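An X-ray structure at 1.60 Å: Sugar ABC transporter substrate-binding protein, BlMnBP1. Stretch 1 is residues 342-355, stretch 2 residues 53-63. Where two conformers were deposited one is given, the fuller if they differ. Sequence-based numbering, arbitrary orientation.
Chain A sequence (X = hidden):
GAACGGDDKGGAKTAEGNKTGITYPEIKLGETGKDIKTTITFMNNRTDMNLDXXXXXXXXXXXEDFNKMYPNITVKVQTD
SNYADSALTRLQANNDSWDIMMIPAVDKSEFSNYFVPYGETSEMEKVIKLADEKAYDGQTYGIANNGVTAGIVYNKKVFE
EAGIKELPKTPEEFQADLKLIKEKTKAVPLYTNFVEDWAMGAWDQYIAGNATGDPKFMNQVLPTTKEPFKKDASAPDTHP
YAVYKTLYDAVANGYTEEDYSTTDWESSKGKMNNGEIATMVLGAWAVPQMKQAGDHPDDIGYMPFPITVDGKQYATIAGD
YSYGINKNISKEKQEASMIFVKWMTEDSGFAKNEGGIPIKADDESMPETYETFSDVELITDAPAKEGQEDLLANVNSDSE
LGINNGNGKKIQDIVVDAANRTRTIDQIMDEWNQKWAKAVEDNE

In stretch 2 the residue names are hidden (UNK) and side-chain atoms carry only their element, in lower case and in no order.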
ATOM      1  N   LYS A 342       7.317  16.138  -9.527  1.00 17.64           N
ATOM      2  CA  LYS A 342       7.811  16.980  -8.451  1.00 16.39           C
ATOM      3  C   LYS A 342       6.727  17.934  -7.974  1.00 16.39           C
ATOM      4  O   LYS A 342       6.621  18.213  -6.772  1.00 16.39           O
ATOM      5  CB  LYS A 342       9.046  17.759  -8.897  1.00 16.72           C
ATOM      6  CG  LYS A 342       9.728  18.525  -7.759  1.00 17.79           C
ATOM      7  CD  LYS A 342      11.188  18.875  -8.099  1.00 19.60           C
ATOM      8  CE  LYS A 342      11.951  19.406  -6.901  1.00 20.47           C
ATOM      9  NZ  LYS A 342      13.383  19.674  -7.240  1.00 17.34           N
ATOM     10  N   TRP A 343       5.913  18.444  -8.902  1.00 18.82           N
ATOM     11  CA  TRP A 343       4.788  19.291  -8.516  1.00 18.91           C
ATOM     12  C   TRP A 343       3.817  18.502  -7.645  1.00 16.85           C
ATOM     13  O   TRP A 343       3.343  18.993  -6.612  1.00 19.70           O
ATOM     14  CB  TRP A 343       4.069  19.873  -9.759  1.00 16.39           C
ATOM     15  CG  TRP A 343       2.968  20.825  -9.336  1.00 18.49           C
ATOM     16  CD1 TRP A 343       3.111  22.139  -8.989  1.00 23.54           C
ATOM     17  CD2 TRP A 343       1.593  20.506  -9.121  1.00 19.54           C
ATOM     18  NE1 TRP A 343       1.903  22.660  -8.606  1.00 22.15           N
ATOM     19  CE2 TRP A 343       0.952  21.680  -8.683  1.00 21.24           C
ATOM     20  CE3 TRP A 343       0.829  19.347  -9.288  1.00 20.01           C
ATOM     21  CZ2 TRP A 343      -0.409  21.718  -8.362  1.00 20.88           C
ATOM     22  CZ3 TRP A 343      -0.537  19.396  -9.000  1.00 17.29           C
ATOM     23  CH2 TRP A 343      -1.134  20.570  -8.536  1.00 22.75           C
ATOM     24  N   MET A 344       3.481  17.282  -8.071  1.00 16.39           N
ATOM     25  CA  MET A 344       2.634  16.432  -7.246  1.00 21.53           C
ATOM     26  C   MET A 344       3.227  16.268  -5.852  1.00 19.00           C
ATOM     27  O   MET A 344       2.517  16.368  -4.845  1.00 16.39           O
ATOM     28  CB  MET A 344       2.453  15.069  -7.909  1.00 18.50           C
ATOM     29  CG  MET A 344       1.446  15.041  -9.051  1.00 20.96           C
ATOM     30  SD  MET A 344      -0.207  15.636  -8.622  1.00 18.62           S
ATOM     31  CE  MET A 344      -0.704  14.544  -7.255  1.00 19.40           C
ATOM     32  N   THR A 345       4.538  16.032  -5.776  1.00 18.35           N
ATOM     33  CA  THR A 345       5.176  15.752  -4.495  1.00 19.20           C
ATOM     34  C   THR A 345       5.243  16.988  -3.613  1.00 22.06           C
ATOM     35  O   THR A 345       4.892  16.931  -2.435  1.00 21.75           O
ATOM     36  CB  THR A 345       6.584  15.189  -4.716  1.00 20.34           C
ATOM     37  OG1 THR A 345       6.493  14.005  -5.509  1.00 19.33           O
ATOM     38  CG2 THR A 345       7.233  14.850  -3.387  1.00 21.21           C
ATOM     39  N   GLU A 346       5.681  18.122  -4.164  1.00 16.39           N
ATOM     40  CA  GLU A 346       6.005  19.273  -3.333  1.00 20.08           C
ATOM     41  C   GLU A 346       4.871  20.271  -3.218  1.00 25.67           C
ATOM     42  O   GLU A 346       4.763  20.932  -2.176  1.00 25.90           O
ATOM     43  CB  GLU A 346       7.228  20.007  -3.875  1.00 27.79           C
ATOM     44  CG  GLU A 346       8.441  19.136  -3.991  1.00 25.22           C
ATOM     45  CD  GLU A 346       9.719  19.917  -3.876  1.00 27.11           C
ATOM     46  OE1 GLU A 346       9.688  21.186  -3.954  1.00 32.22           O
ATOM     47  OE2 GLU A 346      10.770  19.258  -3.670  1.00 24.01           O
ATOM     48  N   ASP A 347       3.991  20.353  -4.226  1.00 24.31           N
ATOM     49  CA  ASP A 347       3.032  21.459  -4.307  1.00 19.91           C
ATOM     50  C   ASP A 347       1.562  21.046  -4.307  1.00 25.14           C
ATOM     51  O   ASP A 347       0.723  21.823  -3.827  1.00 28.41           O
ATOM     52  CB  ASP A 347       3.279  22.304  -5.579  1.00 23.63           C
ATOM     53  CG  ASP A 347       4.524  23.200  -5.492  1.00 22.80           C
ATOM     54  OD1 ASP A 347       5.320  23.096  -4.547  1.00 30.81           O
ATOM     55  OD2 ASP A 347       4.733  24.029  -6.400  1.00 31.43           O
ATOM     56  N   SER A 348       1.220  19.871  -4.835  1.00 16.39           N
ATOM     57  CA  SER A 348      -0.174  19.560  -5.137  1.00 23.08           C
ATOM     58  C   SER A 348      -1.062  19.557  -3.904  1.00 22.11           C
ATOM     59  O   SER A 348      -2.249  19.900  -3.996  1.00 22.66           O
ATOM     60  CB  SER A 348      -0.288  18.193  -5.807  1.00 23.90           C
ATOM     61  OG  SER A 348       0.133  17.178  -4.942  1.00 18.01           O
ATOM     62  N   GLY A 349      -0.552  19.070  -2.774  1.00 18.72           N
ATOM     63  CA  GLY A 349      -1.400  18.766  -1.637  1.00 24.07           C
ATOM     64  C   GLY A 349      -2.033  17.385  -1.659  1.00 21.49           C
ATOM     65  O   GLY A 349      -2.878  17.097  -0.802  1.00 27.10           O
ATOM     66  N   PHE A 350      -1.669  16.525  -2.617  1.00 23.22           N
ATOM     67  CA  PHE A 350      -2.282  15.200  -2.701  1.00 16.39           C
ATOM     68  C   PHE A 350      -2.211  14.460  -1.361  1.00 22.25           C
ATOM     69  O   PHE A 350      -3.212  13.930  -0.876  1.00 16.70           O
ATOM     70  CB  PHE A 350      -1.613  14.383  -3.824  1.00 19.11           C
ATOM     71  CG  PHE A 350      -2.151  12.998  -3.959  1.00 21.82           C
ATOM     72  CD1 PHE A 350      -1.595  11.919  -3.245  1.00 24.56           C
ATOM     73  CD2 PHE A 350      -3.229  12.749  -4.768  1.00 18.02           C
ATOM     74  CE1 PHE A 350      -2.123  10.646  -3.347  1.00 19.28           C
ATOM     75  CE2 PHE A 350      -3.753  11.458  -4.863  1.00 25.82           C
ATOM     76  CZ  PHE A 350      -3.182  10.412  -4.152  1.00 19.27           C
ATOM     77  N   ALA A 351      -1.036  14.425  -0.739  1.00 25.30           N
ATOM     78  CA  ALA A 351      -0.909  13.695   0.510  1.00 21.45           C
ATOM     79  C   ALA A 351      -1.800  14.284   1.604  1.00 20.93           C
ATOM     80  O   ALA A 351      -2.475  13.534   2.329  1.00 29.17           O
ATOM     81  CB  ALA A 351       0.562  13.668   0.932  1.00 28.22           C
ATOM     82  N   LYS A 352      -1.822  15.616   1.747  1.00 20.30           N
ATOM     83  CA  LYS A 352      -2.685  16.238   2.752  1.00 24.06           C
ATOM     84  C   LYS A 352      -4.156  15.901   2.512  1.00 25.93           C
ATOM     85  O   LYS A 352      -4.934  15.794   3.465  1.00 32.18           O
ATOM     86  CB  LYS A 352      -2.433  17.757   2.767  1.00 21.86           C
ATOM     87  CG  LYS A 352      -3.284  18.565   3.706  1.00 28.45           C
ATOM     88  CD  LYS A 352      -2.785  20.035   3.812  1.00 26.80           C
ATOM     89  CE  LYS A 352      -3.014  20.831   2.534  1.00 31.33           C
ATOM     90  NZ  LYS A 352      -4.471  21.223   2.413  1.00 32.72           N
ATOM     91  N   ASN A 353      -4.534  15.654   1.260  1.00 26.88           N
ATOM     92  CA  ASN A 353      -5.952  15.513   0.919  1.00 20.38           C
ATOM     93  C   ASN A 353      -6.453  14.089   0.993  1.00 28.54           C
ATOM     94  O   ASN A 353      -7.612  13.847   1.361  1.00 31.09           O
ATOM     95  CB  ASN A 353      -6.166  16.117  -0.462  1.00 24.93           C
ATOM     96  CG  ASN A 353      -6.018  17.585  -0.430  1.00 26.03           C
ATOM     97  OD1 ASN A 353      -6.231  18.183   0.623  1.00 37.74           O
ATOM     98  ND2 ASN A 353      -5.629  18.195  -1.547  1.00 23.88           N
ATOM     99  N   GLU A 354      -5.591  13.139   0.695  1.00 21.40           N
ATOM    100  CA  GLU A 354      -5.908  11.731   0.731  1.00 22.11           C
ATOM    101  C   GLU A 354      -5.491  11.102   2.040  1.00 21.36           C
ATOM    102  O   GLU A 354      -5.320   9.882   2.106  1.00 24.90           O
ATOM    103  CB  GLU A 354      -5.236  11.058  -0.462  1.00 21.65           C
ATOM    104  CG  GLU A 354      -5.737  11.619  -1.768  1.00 24.56           C
ATOM    105  CD  GLU A 354      -7.206  11.332  -1.981  1.00 23.07           C
ATOM    106  OE1 GLU A 354      -7.632  10.185  -1.737  1.00 18.17           O
ATOM    107  OE2 GLU A 354      -7.939  12.263  -2.398  1.00 23.54           O
ATOM    108  N   GLY A 355      -5.296  11.920   3.069  1.00 24.13           N
ATOM    109  CA  GLY A 355      -5.047  11.401   4.397  1.00 22.95           C
ATOM    110  C   GLY A 355      -3.732  10.684   4.576  1.00 23.05           C
ATOM    111  O   GLY A 355      -3.658   9.743   5.357  1.00 22.80           O
ATOM    112  N   UNK A  53     -17.768  13.650  -9.831  1.00 26.89           N
ATOM    113  CA  UNK A  53     -18.476  13.590  -8.554  1.00 25.26           C
ATOM    114  C   UNK A  53     -17.611  13.086  -7.406  1.00 25.28           C
ATOM    115  O   UNK A  53     -18.140  12.761  -6.335  1.00 21.06           O
ATOM    116  o   UNK A  53     -19.298  11.404  -9.146  1.00 26.67           O
ATOM    117  c   UNK A  53     -19.704  12.693  -8.667  1.00 23.83           C
ATOM    118  c   UNK A  53     -20.756  13.317  -9.603  1.00 27.45           C
ATOM    119  N   UNK A  54     -16.310  12.980  -7.598  1.00 22.26           N
ATOM    120  CA  UNK A  54     -15.456  12.639  -6.489  1.00 20.22           C
ATOM    121  C   UNK A  54     -15.721  13.557  -5.295  1.00 23.66           C
ATOM    122  O   UNK A  54     -15.601  14.781  -5.421  1.00 24.79           O
ATOM    123  c   UNK A  54     -12.118  13.162  -5.346  1.00 16.39           C
ATOM    124  c   UNK A  54     -13.173  11.024  -5.284  1.00 22.54           C
ATOM    125  c   UNK A  54     -11.257  12.755  -4.355  1.00 23.09           C
ATOM    126  c   UNK A  54     -13.077  12.310  -5.841  1.00 18.78           C
ATOM    127  c   UNK A  54     -11.340  11.473  -3.845  1.00 19.52           C
ATOM    128  o   UNK A  54     -10.459  11.067  -2.853  1.00 21.43           O
ATOM    129  c   UNK A  54     -12.303  10.608  -4.303  1.00 19.37           C
ATOM    130  c   UNK A  54     -14.011  12.748  -6.913  1.00 23.41           C
ATOM    131  N   UNK A  55     -16.076  13.014  -4.127  1.00 19.52           N
ATOM    132  CA  UNK A  55     -16.336  13.885  -2.962  1.00 23.36           C
ATOM    133  C   UNK A  55     -15.166  14.793  -2.556  1.00 23.88           C
ATOM    134  O   UNK A  55     -15.379  15.754  -1.787  1.00 36.98           O
ATOM    135  c   UNK A  55     -16.473  11.622  -3.872  1.00 22.83           C
ATOM    136  c   UNK A  55     -16.345  11.532  -2.377  1.00 24.05           C
ATOM    137  c   UNK A  55     -16.689  12.883  -1.840  1.00 27.48           C
ATOM    138  N   UNK A  56     -13.957  14.564  -3.054  1.00 26.44           N
ATOM    139  CA  UNK A  56     -12.825  15.403  -2.689  1.00 23.89           C
ATOM    140  C   UNK A  56     -12.243  16.190  -3.852  1.00 20.26           C
ATOM    141  O   UNK A  56     -12.961  16.534  -4.797  1.00 21.18           O
ATOM    142  N   UNK A  57     -10.944  16.490  -3.802  1.00 17.67           N
ATOM    143  CA  UNK A  57     -10.250  17.149  -4.910  1.00 19.36           C
ATOM    144  C   UNK A  57      -9.885  16.108  -5.965  1.00 20.73           C
ATOM    145  O   UNK A  57      -9.058  15.228  -5.716  1.00 22.15           O
ATOM    146  n   UNK A  57      -7.291  21.413  -6.197  1.00 28.74           N
ATOM    147  c   UNK A  57      -8.345  18.850  -5.336  1.00 22.30           C
ATOM    148  c   UNK A  57      -7.164  19.504  -4.631  1.00 20.61           C
ATOM    149  c   UNK A  57      -6.395  20.416  -5.572  1.00 24.10           C
ATOM    150  c   UNK A  57      -9.011  17.868  -4.385  1.00 20.44           C
ATOM    151  N   UNK A  58     -10.477  16.203  -7.152  1.00 20.64           N
ATOM    152  CA  UNK A  58     -10.265  15.172  -8.163  1.00 20.83           C
ATOM    153  C   UNK A  58      -9.083  15.516  -9.072  1.00 17.27           C
ATOM    154  O   UNK A  58      -8.428  16.557  -8.947  1.00 16.39           O
ATOM    155  c   UNK A  58     -11.530  14.922  -8.986  1.00 18.97           C
ATOM    156  n   UNK A  58     -13.147  16.036 -10.453  1.00 21.72           N
ATOM    157  c   UNK A  58     -11.918  16.100  -9.908  1.00 20.00           C
ATOM    158  o   UNK A  58     -11.141  17.042 -10.126  1.00 20.37           O
ATOM    159  N   UNK A  59      -8.815  14.618 -10.014  1.00 16.39           N
ATOM    160  CA  UNK A  59      -7.657  14.799 -10.875  1.00 18.63           C
ATOM    161  C   UNK A  59      -7.749  16.105 -11.641  1.00 17.75           C
ATOM    162  O   UNK A  59      -6.751  16.826 -11.767  1.00 16.39           O
ATOM    163  c   UNK A  59      -4.379  10.741  -9.169  1.00 22.94           C
ATOM    164  c   UNK A  59      -6.886  12.450 -11.169  1.00 18.09           C
ATOM    165  c   UNK A  59      -4.727  13.418 -10.075  1.00 17.94           C
ATOM    166  c   UNK A  59      -7.371  11.173 -11.135  1.00 20.09           C
ATOM    167  c   UNK A  59      -7.514  13.634 -11.845  1.00 21.35           C
ATOM    168  c   UNK A  59      -3.477  11.716  -8.842  1.00 20.43           C
ATOM    169  c   UNK A  59      -5.475  11.114  -9.954  1.00 16.39           C
ATOM    170  c   UNK A  59      -5.672  12.440 -10.409  1.00 18.90           C
ATOM    171  c   UNK A  59      -3.635  13.046  -9.289  1.00 23.28           C
ATOM    172  n   UNK A  59      -6.520  10.364 -10.423  1.00 19.97           N
ATOM    173  N   UNK A  60      -8.935  16.422 -12.168  1.00 17.14           N
ATOM    174  CA  UNK A  60      -9.084  17.634 -12.964  1.00 20.58           C
ATOM    175  C   UNK A  60      -8.690  18.860 -12.166  1.00 22.21           C
ATOM    176  O   UNK A  60      -8.082  19.799 -12.710  1.00 22.69           O
ATOM    177  c   UNK A  60     -10.955  16.960 -14.609  1.00 23.61           C
ATOM    178  c   UNK A  60     -12.378  17.334 -14.956  1.00 26.23           C
ATOM    179  c   UNK A  60     -10.520  17.802 -13.445  1.00 24.84           C
ATOM    180  c   UNK A  60     -12.790  16.827 -16.311  1.00 27.65           C
ATOM    181  n   UNK A  60     -12.548  15.381 -16.453  1.00 30.08           N
ATOM    182  N   UNK A  61      -9.046  18.876 -10.878  1.00 25.02           N
ATOM    183  CA  UNK A  61      -8.729  20.004 -10.003  1.00 16.39           C
ATOM    184  C   UNK A  61      -7.227  20.130  -9.777  1.00 25.00           C
ATOM    185  O   UNK A  61      -6.686  21.251  -9.764  1.00 25.73           O
ATOM    186  o   UNK A  61      -9.229  20.960  -7.827  1.00 27.10           O
ATOM    187  c   UNK A  61      -9.463  19.848  -8.673  1.00 25.73           C
ATOM    188  N   UNK A  62      -6.537  18.998  -9.567  1.00 19.69           N
ATOM    189  CA  UNK A  62      -5.088  19.034  -9.442  1.00 16.93           C
ATOM    190  C   UNK A  62      -4.444  19.514 -10.739  1.00 22.06           C
ATOM    191  O   UNK A  62      -3.527  20.345 -10.725  1.00 20.90           O
ATOM    192  c   UNK A  62      -5.650  16.270  -7.332  1.00 20.46           C
ATOM    193  c   UNK A  62      -5.808  15.873  -6.031  1.00 18.35           C
ATOM    194  o   UNK A  62      -5.222  16.119  -3.733  1.00 19.28           O
ATOM    195  c   UNK A  62      -5.059  16.479  -5.047  1.00 25.30           C
ATOM    196  c   UNK A  62      -3.957  17.816  -6.686  1.00 22.86           C
ATOM    197  c   UNK A  62      -4.531  17.651  -9.101  1.00 18.86           C
ATOM    198  c   UNK A  62      -4.137  17.450  -5.367  1.00 19.43           C
ATOM    199  c   UNK A  62      -4.720  17.243  -7.683  1.00 16.61           C
ATOM    200  N   UNK A  63      -4.909  18.994 -11.876  0.83 20.05           N
ATOM    201  CA  UNK A  63      -4.272  19.349 -13.134  0.83 21.33           C
ATOM    202  C   UNK A  63      -4.497  20.819 -13.432  0.83 19.74           C
ATOM    203  O   UNK A  63      -3.608  21.511 -13.943  0.83 20.87           O
ATOM    204  c   UNK A  63      -5.020  15.930 -14.670  0.83 21.91           C
ATOM    205  c   UNK A  63      -4.765  18.440 -14.264  0.83 20.38           C
ATOM    206  c   UNK A  63      -4.210  18.943 -15.621  0.83 22.24           C
ATOM    207  c   UNK A  63      -4.326  17.012 -13.926  0.83 24.49           C
TER
HETATM  208  O   HOH W   1      -7.496  14.485  -3.467  1.00 17.54           O
HETATM  209  O   HOH W   2      -9.278  14.951  -1.464  1.00 31.02           O

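Position 53 has one side-chain carbon carrying an oxygen and a second carbon, a fork that identifies Thr53; exposed and out of reach of stretch 1, it plays no part in the contact. Position 54 shows one carbon, then a six-carbon ring bearing an oxygen 2.8 Å from OE2 of Glu354. This is Tyr54, whose OH donates a hydrogen bond to that OE2; the ring is a rigid spacer that carries a polar group to the buried carboxylate.

At position 55 three carbons close a ring onto the backbone nitrogen, which makes Pro55, exposed and clear of stretch 1. Position 56 has no side-chain atoms and is Gly56. An ideal CB here would lie 2.9 Å from CE2 of Tyr54, a clash that the bare backbone avoids.

Position 57 carries four carbons in a row ending in nitrogen, and one of the carbons lies 3.7 Å from ND2 of Asn353. The residue is Lys57, and that carbon is CD. Its aliphatic stem packs against stretch 1, while NZ reaches the side-chain oxygen of position 61.

Position 58 has two carbons, the second bearing one oxygen and one nitrogen: Asn58. Its CB points away from stretch 1, and OD1 caps the following helix by accepting from the backbone N of position 61 at 2.9 Å.

Position 59 shows one carbon and fused five- and six-membered rings holding eight carbons and one nitrogen, so it is Trp59. CZ3 meets CE of Met344 at 3.9 Å, and the six-membered ring lies nearly parallel to Phe350 but slid aside, so the two barely overlap. A broad indole can reach both apolar partners.

Position 60, four carbons ending in nitrogen, is Lys60, exposed and far from the contact. Position 61, one carbon and one oxygen, is Ser61; its OG accepts from NZ of Lys57 at 2.6 Å.

Position 62 has one carbon and a six-carbon ring bearing an oxygen, which lies 3.0 Å from ND2 of Asn353. This is Tyr62, which gives up the most surface in the contact. Its ring edge meets O of Ser348, and its OH accepts from ND2 of Asn353.

Position 63 has four carbons, forked at the first with one arm two carbons long: Ile63, its CB directed away.

The contact thus centres on Tyr62, flanked by Trp343, Ser348 and Phe350. Water 1 adds a polar link, lying 2.8 Å from OH of Tyr62 and donating to OE2 of Glu354 at 2.5 Å.

Stretch 2, residues 53-63: TYPGKNWKSYI
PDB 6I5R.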